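PDB 4MY0: GCN5-related N-acetyltransferase from Kribbella flavida, which probably transfers an acetyl group from acetyl-CoA to an amine of its substrate, perhaps an aminoglycoside. Local coordinates for residues V80-I85 and I118-P123. Residues are numbered along the deposited sequence; the frame is centred on the assembly and turned at random.
Sequences VPMAGI and ISALYP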
loop_
_atom_site.group_PDB
_atom_site.type_symbol
_atom_site.label_atom_id
_atom_site.label_comp_id
_atom_site.label_asym_id
_atom_site.label_seq_id
_atom_site.Cartn_x
_atom_site.Cartn_y
_atom_site.Cartn_z
ATOM N N VAL C 80 27.696 30.421 -16.280
ATOM C CA VAL C 80 27.314 31.706 -15.712
ATOM C C VAL C 80 27.383 31.605 -14.189
ATOM O O VAL C 80 26.785 30.693 -13.609
ATOM C CB VAL C 80 25.871 32.079 -16.121
ATOM C CG1 VAL C 80 25.533 33.511 -15.692
ATOM C CG2 VAL C 80 25.667 31.885 -17.634
ATOM N N PRO C 81 28.126 32.528 -13.539
ATOM C CA PRO C 81 28.207 32.492 -12.067
ATOM C C PRO C 81 26.801 32.587 -11.473
ATOM O O PRO C 81 25.969 33.335 -12.001
ATOM C CB PRO C 81 29.031 33.736 -11.720
ATOM C CG PRO C 81 29.866 34.019 -12.999
ATOM C CD PRO C 81 28.910 33.636 -14.124
HETATM N N MSE C 82 26.523 31.822 -10.424
HETATM C CA MSE C 82 25.152 31.703 -9.962
HETATM C C MSE C 82 25.075 31.559 -8.452
HETATM O O MSE C 82 25.857 30.822 -7.855
HETATM C CB MSE C 82 24.476 30.508 -10.645
HETATM C CG MSE C 82 22.985 30.412 -10.353
HETATM SE SE MSE C 82 22.636 29.179 -8.879
HETATM C CE MSE C 82 22.561 27.580 -9.985
ATOM N N ALA C 83 24.137 32.264 -7.830
ATOM C CA ALA C 83 23.970 32.171 -6.383
ATOM C C ALA C 83 22.889 31.148 -6.047
ATOM O O ALA C 83 21.697 31.427 -6.192
ATOM C CB ALA C 83 23.597 33.524 -5.805
ATOM N N GLY C 84 23.288 29.973 -5.580
ATOM C CA GLY C 84 22.299 28.938 -5.278
ATOM C C GLY C 84 21.842 29.038 -3.830
ATOM O O GLY C 84 22.626 28.790 -2.917
ATOM N N ILE C 85 20.580 29.402 -3.616
ATOM C CA ILE C 85 20.090 29.678 -2.269
ATOM C C ILE C 85 19.642 28.376 -1.603
ATOM O O ILE C 85 18.876 27.605 -2.193
ATOM C CB ILE C 85 18.922 30.711 -2.283
ATOM C CG1 ILE C 85 19.233 31.873 -3.237
ATOM C CG2 ILE C 85 18.625 31.235 -0.846
ATOM C CD1 ILE C 85 20.633 32.554 -3.035
ATOM N N ILE C 118 22.975 35.868 -11.590
ATOM C CA ILE C 118 21.728 35.127 -11.469
ATOM C C ILE C 118 21.705 34.315 -10.177
ATOM O O ILE C 118 22.739 34.101 -9.534
ATOM C CB ILE C 118 21.512 34.137 -12.641
ATOM C CG1 ILE C 118 22.655 33.120 -12.690
ATOM C CG2 ILE C 118 21.352 34.871 -13.983
ATOM C CD1 ILE C 118 22.486 32.032 -13.766
ATOM N N SER C 119 20.520 33.843 -9.819
ATOM C CA SER C 119 20.338 33.068 -8.601
ATOM C C SER C 119 19.273 31.999 -8.837
ATOM O O SER C 119 18.305 32.233 -9.562
ATOM C CB SER C 119 19.932 34.001 -7.449
ATOM O OG SER C 119 19.620 33.268 -6.282
ATOM N N ALA C 120 19.454 30.822 -8.242
ATOM C CA ALA C 120 18.466 29.756 -8.362
ATOM C C ALA C 120 18.241 29.057 -7.017
ATOM O O ALA C 120 19.084 29.131 -6.115
ATOM C CB ALA C 120 18.871 28.735 -9.459
ATOM N N LEU C 121 17.096 28.390 -6.894
ATOM C CA LEU C 121 16.758 27.617 -5.703
ATOM C C LEU C 121 15.574 26.697 -5.988
ATOM O O LEU C 121 14.803 26.933 -6.935
ATOM C CB LEU C 121 16.397 28.551 -4.539
ATOM C CG LEU C 121 15.272 29.578 -4.791
ATOM C CD1 LEU C 121 13.881 29.035 -4.478
ATOM C CD2 LEU C 121 15.530 30.884 -4.009
ATOM N N TYR C 122 15.447 25.659 -5.161
ATOM C CA TYR C 122 14.292 24.774 -5.124
ATOM C C TYR C 122 13.401 25.242 -3.981
ATOM O O TYR C 122 13.750 25.065 -2.809
ATOM C CB TYR C 122 14.740 23.339 -4.817
ATOM C CG TYR C 122 15.371 22.617 -5.992
ATOM C CD1 TYR C 122 14.597 21.836 -6.847
ATOM C CD2 TYR C 122 16.734 22.713 -6.243
ATOM C CE1 TYR C 122 15.177 21.166 -7.935
ATOM C CE2 TYR C 122 17.323 22.057 -7.321
ATOM C CZ TYR C 122 16.539 21.288 -8.159
ATOM O OH TYR C 122 17.129 20.646 -9.226
ATOM N N PRO C 123 12.247 25.834 -4.309
ATOM C CA PRO C 123 11.394 26.450 -3.279
ATOM C C PRO C 123 10.464 25.441 -2.610
ATOM O O PRO C 123 9.890 24.587 -3.304
ATOM C CB PRO C 123 10.551 27.440 -4.094
ATOM C CG PRO C 123 10.357 26.719 -5.443
ATOM C CD PRO C 123 11.700 26.001 -5.673
HETATM O O HOH W 1 17.360 25.508 -2.974
#
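Ala83 pairs in parallel with Ser119 where strands 78-90 and 118-121 meet, the two strands of a beta-alpha-beta unit in the GNAT fold connected through helix 99-113. Three backbone bonds define the ladder: Ala83 N to Ile118 O (2.9 Å, 168° at the hydrogen), Ala120 N to Ala83 O, and Ile85 N to Ala120 O. Ala83 O takes a second donor, Ser119 OG at 2.8 Å, which lies in the carbonyl plane while Ala120 N sits 42° out of it. With OG anti to its backbone N (chi1 174°), the hydroxyl reaches this oxygen and lies against CG1 and CD1 of Ile85; Tyr134 OH also bonds to OG. An alanine in place of Ser119 would probably leave Ala83 O with a single donor from this strand and Tyr134 OH without this partner. The packing is close on the face bearing selenomethionine Met82, whose CG lies 3.6 Å from Ile118 CG1, the two side chains crossing at about a right angle, and whose SE rests 3.8 Å from Ala120 CB. Beyond Ile85 the strands part, consistent with the angle between their short segments, near the acetyl-CoA-binding residues Val88 and Tyr129. There direct backbone pairing gives way to one water, which donates to Ile85 O at 2.7 Å and accepts from Tyr122 N at 2.9 Å.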